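Aerobactin synthase IucC (Klebsiella pneumoniae, PDB 6CN7) completes biosynthesis of the siderophore aerobactin, probably by joining a second N6-acetyl-N6-hydroxylysine to N2-citryl-N6-acetyl-N6-hydroxylysine at the expense of ATP. Local coordinates at residues G271-L276 and R354-R359; V320-P325 and L441-Q446. The protein carries 5 engineered substitutions. All coordinates share one frame; numbering follows the deposited sequence.

Contact 1 of 2, residues G271-L276 and R354-R359; sequences GLDIKL and RENPCR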
loop_
_atom_site.group_PDB
_atom_site.type_symbol
_atom_site.label_atom_id
_atom_site.label_comp_id
_atom_site.label_asym_id
_atom_site.label_seq_id
_atom_site.Cartn_x
_atom_site.Cartn_y
_atom_site.Cartn_z
ATOM N N GLY A 271 -28.841 -12.569 -1.779
ATOM C CA GLY A 271 -29.051 -12.987 -3.148
ATOM C C GLY A 271 -28.254 -12.230 -4.195
ATOM O O GLY A 271 -28.319 -12.595 -5.378
ATOM N N LEU A 272 -27.515 -11.190 -3.810
ATOM C CA LEU A 272 -26.664 -10.447 -4.733
ATOM C C LEU A 272 -25.229 -10.490 -4.230
ATOM O O LEU A 272 -24.955 -10.098 -3.090
ATOM C CB LEU A 272 -27.126 -8.995 -4.874
ATOM C CG LEU A 272 -28.437 -8.729 -5.619
ATOM C CD1 LEU A 272 -28.771 -7.243 -5.582
ATOM C CD2 LEU A 272 -28.362 -9.219 -7.058
ATOM N N ASP A 273 -24.322 -10.965 -5.075
ATOM C CA ASP A 273 -22.899 -10.780 -4.845
ATOM C C ASP A 273 -22.451 -9.473 -5.489
ATOM O O ASP A 273 -23.135 -8.907 -6.344
ATOM C CB ASP A 273 -22.090 -11.946 -5.411
ATOM C CG ASP A 273 -22.389 -13.259 -4.715
ATOM O OD1 ASP A 273 -22.841 -13.227 -3.552
ATOM O OD2 ASP A 273 -22.167 -14.326 -5.328
ATOM N N ILE A 274 -21.288 -8.993 -5.066
ATOM C CA ILE A 274 -20.725 -7.754 -5.581
ATOM C C ILE A 274 -19.350 -8.053 -6.155
ATOM O O ILE A 274 -18.594 -8.856 -5.600
ATOM C CB ILE A 274 -20.640 -6.663 -4.494
ATOM C CG1 ILE A 274 -20.319 -5.312 -5.136
ATOM C CG2 ILE A 274 -19.593 -7.026 -3.437
ATOM C CD1 ILE A 274 -20.475 -4.130 -4.203
ATOM N N LYS A 275 -19.034 -7.408 -7.274
ATOM C CA LYS A 275 -17.738 -7.546 -7.929
ATOM C C LYS A 275 -17.127 -6.161 -8.067
ATOM O O LYS A 275 -17.749 -5.261 -8.642
ATOM C CB LYS A 275 -17.873 -8.221 -9.294
ATOM C CG LYS A 275 -16.552 -8.405 -10.018
ATOM C CD LYS A 275 -16.731 -9.117 -11.346
ATOM C CE LYS A 275 -15.397 -9.307 -12.046
ATOM N NZ LYS A 275 -15.537 -10.037 -13.334
ATOM N N LEU A 276 -15.915 -5.996 -7.546
ATOM C CA LEU A 276 -15.283 -4.691 -7.471
ATOM C C LEU A 276 -13.927 -4.718 -8.167
ATOM O O LEU A 276 -13.310 -5.781 -8.283
ATOM C CB LEU A 276 -15.103 -4.262 -6.009
ATOM C CG LEU A 276 -16.421 -4.090 -5.246
ATOM C CD1 LEU A 276 -16.202 -4.054 -3.739
ATOM C CD2 LEU A 276 -17.139 -2.831 -5.707
ATOM N N ARG A 354 -23.939 -9.130 -9.079
ATOM C CA ARG A 354 -24.136 -10.453 -9.648
ATOM C C ARG A 354 -25.195 -11.216 -8.869
ATOM O O ARG A 354 -25.397 -10.995 -7.671
ATOM C CB ARG A 354 -22.841 -11.265 -9.646
ATOM C CG ARG A 354 -21.924 -10.985 -10.814
ATOM C CD ARG A 354 -20.822 -12.020 -10.853
ATOM N NE ARG A 354 -19.861 -11.779 -11.922
ATOM C CZ ARG A 354 -18.742 -12.476 -12.079
ATOM N NH1 ARG A 354 -17.919 -12.194 -13.079
ATOM N NH2 ARG A 354 -18.441 -13.453 -11.232
ATOM N N GLU A 355 -25.857 -12.128 -9.569
ATOM C CA GLU A 355 -26.898 -12.957 -8.982
ATOM C C GLU A 355 -26.264 -14.086 -8.176
ATOM O O GLU A 355 -25.460 -14.860 -8.705
ATOM C CB GLU A 355 -27.793 -13.509 -10.088
ATOM C CG GLU A 355 -29.197 -13.849 -9.657
ATOM C CD GLU A 355 -30.089 -14.186 -10.834
ATOM O OE1 GLU A 355 -29.631 -14.039 -11.985
ATOM O OE2 GLU A 355 -31.246 -14.597 -10.607
ATOM N N ASN A 356 -26.616 -14.169 -6.898
ATOM C CA ASN A 356 -26.139 -15.232 -6.023
ATOM C C ASN A 356 -26.920 -16.518 -6.299
ATOM O O ASN A 356 -28.123 -16.464 -6.560
ATOM C CB ASN A 356 -26.303 -14.815 -4.558
ATOM C CG ASN A 356 -25.767 -15.844 -3.574
ATOM O OD1 ASN A 356 -25.958 -17.048 -3.738
ATOM N ND2 ASN A 356 -25.113 -15.363 -2.524
ATOM N N PRO A 357 -26.265 -17.684 -6.267
ATOM C CA PRO A 357 -27.006 -18.938 -6.482
ATOM C C PRO A 357 -28.266 -19.079 -5.641
ATOM O O PRO A 357 -29.263 -19.626 -6.130
ATOM C CB PRO A 357 -25.965 -20.005 -6.123
ATOM C CG PRO A 357 -24.674 -19.392 -6.516
ATOM C CD PRO A 357 -24.807 -17.913 -6.241
ATOM N N CYS A 358 -28.259 -18.598 -4.395
ATOM C CA CYS A 358 -29.386 -18.836 -3.500
ATOM C C CYS A 358 -30.707 -18.351 -4.082
ATOM O O CYS A 358 -31.769 -18.814 -3.652
ATOM C CB CYS A 358 -29.144 -18.158 -2.150
ATOM S SG CYS A 358 -29.563 -16.405 -2.117
ATOM N N ARG A 359 -30.669 -17.427 -5.044
ATOM C CA ARG A 359 -31.897 -16.995 -5.704
ATOM C C ARG A 359 -32.591 -18.161 -6.401
ATOM O O ARG A 359 -33.822 -18.272 -6.362
ATOM C CB ARG A 359 -31.585 -15.881 -6.705
ATOM C CG ARG A 359 -31.906 -14.479 -6.188
ATOM C CD ARG A 359 -30.976 -13.421 -6.768
ATOM N NE ARG A 359 -31.647 -12.551 -7.733
ATOM C CZ ARG A 359 -32.198 -11.379 -7.434
ATOM N NH1 ARG A 359 -32.171 -10.915 -6.191
ATOM N NH2 ARG A 359 -32.783 -10.660 -8.386
#
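Arg-354 and Asp-273 face each other as an antiparallel hydrogen-bonded pair. Arg-354 N gives an almost straight bond (176°) to Asp-273 O at 2.9 Å, and Asp-273 N returns a more bent one (136°) to Arg-354 O at 2.8 Å. From this pair the arginine side chain can be followed outward. Its CB lies 4.1 Å from Asp-273 O. CG stands anti to the carbonyl carbon (chi1 -83°), and the chain stays extended as far as NE. The guanidinium then receives Lys-275 CD over one face, 3.6 Å above the plane and displaced toward the rim. At the tip, NH1 comes within 3.2 Å of Lys-275 NZ, two donors of like charge; the salt bridge from NH1 to Asp-444 probably offsets this repulsion. In the large antiparallel sheet of the IucA/IucC family region, strand 272-275 runs between strands 262-265 and 350-355, and this pairing is its bond to 350-355. Leu-272 and Glu-355, the neighbouring non-hydrogen-bonded pair, put their side chains on the face away from those of Asp-273 and Arg-354; Leu-272 CD2 reaches back to the backbone O of Arg-354 at 3.5 Å. Beyond the strands, Gly-271 O accepts from Asn-356 N at 2.8 Å while Asn-356 CB and Arg-359 CD press on the same oxygen. The positive phi of Gly-271 suits glycine, and its CA packs on Cys-358 SG at 3.6 Å. Asn-356 OD1 accepts from Cys-358 N, forming an Asx turn just after the strand.

Contact 2 of 2, residues V320-P325 and L441-Q446; sequences VILGEP and LLKDFQ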
loop_
_atom_site.group_PDB
_atom_site.type_symbol
_atom_site.label_atom_id
_atom_site.label_comp_id
_atom_site.label_asym_id
_atom_site.label_seq_id
_atom_site.Cartn_x
_atom_site.Cartn_y
_atom_site.Cartn_z
ATOM N N VAL A 320 -28.468 -23.144 -15.242
ATOM C CA VAL A 320 -28.933 -21.830 -14.818
ATOM C C VAL A 320 -27.902 -20.788 -15.225
ATOM O O VAL A 320 -26.693 -21.021 -15.123
ATOM C CB VAL A 320 -29.178 -21.783 -13.295
ATOM C CG1 VAL A 320 -29.562 -20.372 -12.846
ATOM C CG2 VAL A 320 -30.253 -22.783 -12.895
ATOM N N ILE A 321 -28.387 -19.636 -15.679
ATOM C CA ILE A 321 -27.550 -18.498 -16.036
ATOM C C ILE A 321 -27.735 -17.438 -14.958
ATOM O O ILE A 321 -28.788 -16.794 -14.883
ATOM C CB ILE A 321 -27.910 -17.947 -17.424
ATOM C CG1 ILE A 321 -27.613 -18.986 -18.512
ATOM C CG2 ILE A 321 -27.166 -16.643 -17.703
ATOM C CD1 ILE A 321 -26.141 -19.328 -18.679
ATOM N N LEU A 322 -26.717 -17.254 -14.123
ATOM C CA LEU A 322 -26.739 -16.191 -13.129
ATOM C C LEU A 322 -26.453 -14.859 -13.810
ATOM O O LEU A 322 -25.455 -14.719 -14.525
ATOM C CB LEU A 322 -25.718 -16.470 -12.026
ATOM C CG LEU A 322 -25.989 -17.738 -11.207
ATOM C CD1 LEU A 322 -24.848 -18.031 -10.251
ATOM C CD2 LEU A 322 -27.298 -17.622 -10.441
ATOM N N GLY A 323 -27.332 -13.882 -13.590
ATOM C CA GLY A 323 -27.297 -12.640 -14.328
ATOM C C GLY A 323 -26.565 -11.519 -13.604
ATOM O O GLY A 323 -26.255 -11.593 -12.418
ATOM N N GLU A 324 -26.286 -10.459 -14.368
ATOM C CA GLU A 324 -25.696 -9.221 -13.862
ATOM C C GLU A 324 -26.725 -8.108 -14.019
ATOM O O GLU A 324 -26.760 -7.427 -15.056
ATOM C CB GLU A 324 -24.408 -8.882 -14.612
ATOM C CG GLU A 324 -23.274 -9.861 -14.359
ATOM C CD GLU A 324 -21.998 -9.481 -15.087
ATOM O OE1 GLU A 324 -22.029 -8.511 -15.876
ATOM O OE2 GLU A 324 -20.966 -10.151 -14.864
ATOM N N PRO A 325 -27.593 -7.882 -13.028
ATOM C CA PRO A 325 -28.669 -6.896 -13.219
ATOM C C PRO A 325 -28.196 -5.454 -13.221
ATOM O O PRO A 325 -28.859 -4.608 -13.833
ATOM C CB PRO A 325 -29.613 -7.177 -12.043
ATOM C CG PRO A 325 -28.752 -7.828 -11.013
ATOM C CD PRO A 325 -27.737 -8.627 -11.767
ATOM N N LEU A 441 -24.757 -24.180 -12.498
ATOM C CA LEU A 441 -24.985 -22.741 -12.472
ATOM C C LEU A 441 -23.772 -22.055 -13.079
ATOM O O LEU A 441 -22.642 -22.266 -12.624
ATOM C CB LEU A 441 -25.223 -22.239 -11.045
ATOM C CG LEU A 441 -26.603 -22.478 -10.421
ATOM C CD1 LEU A 441 -26.840 -23.948 -10.129
ATOM C CD2 LEU A 441 -26.748 -21.659 -9.157
ATOM N N LEU A 442 -24.004 -21.246 -14.107
ATOM C CA LEU A 442 -22.948 -20.518 -14.794
ATOM C C LEU A 442 -23.081 -19.033 -14.486
ATOM O O LEU A 442 -24.196 -18.511 -14.386
ATOM C CB LEU A 442 -23.020 -20.756 -16.303
ATOM C CG LEU A 442 -23.140 -22.228 -16.708
ATOM C CD1 LEU A 442 -23.429 -22.348 -18.190
ATOM C CD2 LEU A 442 -21.882 -22.997 -16.337
ATOM N N LYS A 443 -21.940 -18.359 -14.328
ATOM C CA LYS A 443 -21.943 -16.971 -13.878
ATOM C C LYS A 443 -20.979 -16.055 -14.622
ATOM O O LYS A 443 -21.252 -14.853 -14.697
ATOM C CB LYS A 443 -21.622 -16.906 -12.379
ATOM C CG LYS A 443 -20.352 -17.653 -11.975
ATOM C CD LYS A 443 -20.134 -17.638 -10.466
ATOM C CE LYS A 443 -21.182 -18.469 -9.737
ATOM N NZ LYS A 443 -20.881 -18.629 -8.286
ATOM N N ASP A 444 -19.877 -16.555 -15.180
ATOM C CA ASP A 444 -18.844 -15.709 -15.769
ATOM C C ASP A 444 -18.958 -15.715 -17.290
ATOM O O ASP A 444 -18.636 -16.711 -17.947
ATOM C CB ASP A 444 -17.457 -16.160 -15.320
ATOM C CG ASP A 444 -17.147 -15.735 -13.897
ATOM O OD1 ASP A 444 -17.403 -14.561 -13.566
ATOM O OD2 ASP A 444 -16.664 -16.568 -13.100
ATOM N N PHE A 445 -19.432 -14.599 -17.836
ATOM C CA PHE A 445 -19.335 -14.296 -19.255
ATOM C C PHE A 445 -19.088 -12.805 -19.391
ATOM O O PHE A 445 -19.607 -12.000 -18.614
ATOM C CB PHE A 445 -20.597 -14.697 -20.018
ATOM C CG PHE A 445 -21.702 -15.162 -19.128
ATOM C CD1 PHE A 445 -22.611 -14.256 -18.610
ATOM C CD2 PHE A 445 -21.816 -16.500 -18.789
ATOM C CE1 PHE A 445 -23.628 -14.674 -17.777
ATOM C CE2 PHE A 445 -22.827 -16.935 -17.956
ATOM C CZ PHE A 445 -23.738 -16.021 -17.444
ATOM N N GLN A 446 -18.286 -12.450 -20.386
ATOM C CA GLN A 446 -17.834 -11.078 -20.577
ATOM C C GLN A 446 -16.607 -11.114 -21.476
ATOM O O GLN A 446 -16.724 -11.322 -22.687
ATOM C CB GLN A 446 -17.515 -10.410 -19.236
#
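Leu-442 O accepts from Leu-322 N at 2.8 Å, the donor lying nearly along the C=O axis. At the other end of the same residue, Leu-442 N gives an almost straight bond (175°) to Val-320 O at 2.9 Å. Through this pair Leu-442 bridges Val-320 and Leu-322, the alternation that marks parallel strands, and it adds 320-321 as an outermost strand to the mixed sheet beside 436-442. Val-320 CB and Leu-441 CG meet at 3.9 Å on one face. On the other, Ile-321 fans its branches: CD1 reaches Leu-442 CD1 at 4.1 Å, and CG2, anti to the backbone N, touches Phe-445 CZ obliquely at 3.5 Å. Phe-308 of helix 291-310 packs on both Ile-321 and Leu-442. Leu-322 and Lys-443 lie side by side, pointing the same way; the lysine chain bends at chi3 (68°), and its CE lies 3.7 Å from Leu-322 CD1, while NZ goes on to a weak hydrogen bond with Thr-429. The two main-chain bonds set the register of the strands, whereas the side chains, meeting through apolar carbon that includes the lysine methylenes, specify fit and not direction.

The two contacts have centres about 10 Å apart, and their segments alternate along the chain. The antiparallel sheet of contact 1 and the mixed sheet of contact 2 are joined by side-chain and backbone contacts, all of them made by 354-359. Arg-354 NH1 forms a salt bridge with Asp-444 OD1 at 2.5 Å, and Glu-355 OE1 probably accepts from Gly-323 N at 2.8 Å. Packing adds to these: Pro-357 CB lies 3.5 Å from Leu-441 CD2, and Leu-322 CD1 lies 3.6 Å from the carbonyl oxygen Glu-355 O. Segment 354-359 of the IucA/IucC family region is thereby also joined directly to 441-446 of the FhuF-like region.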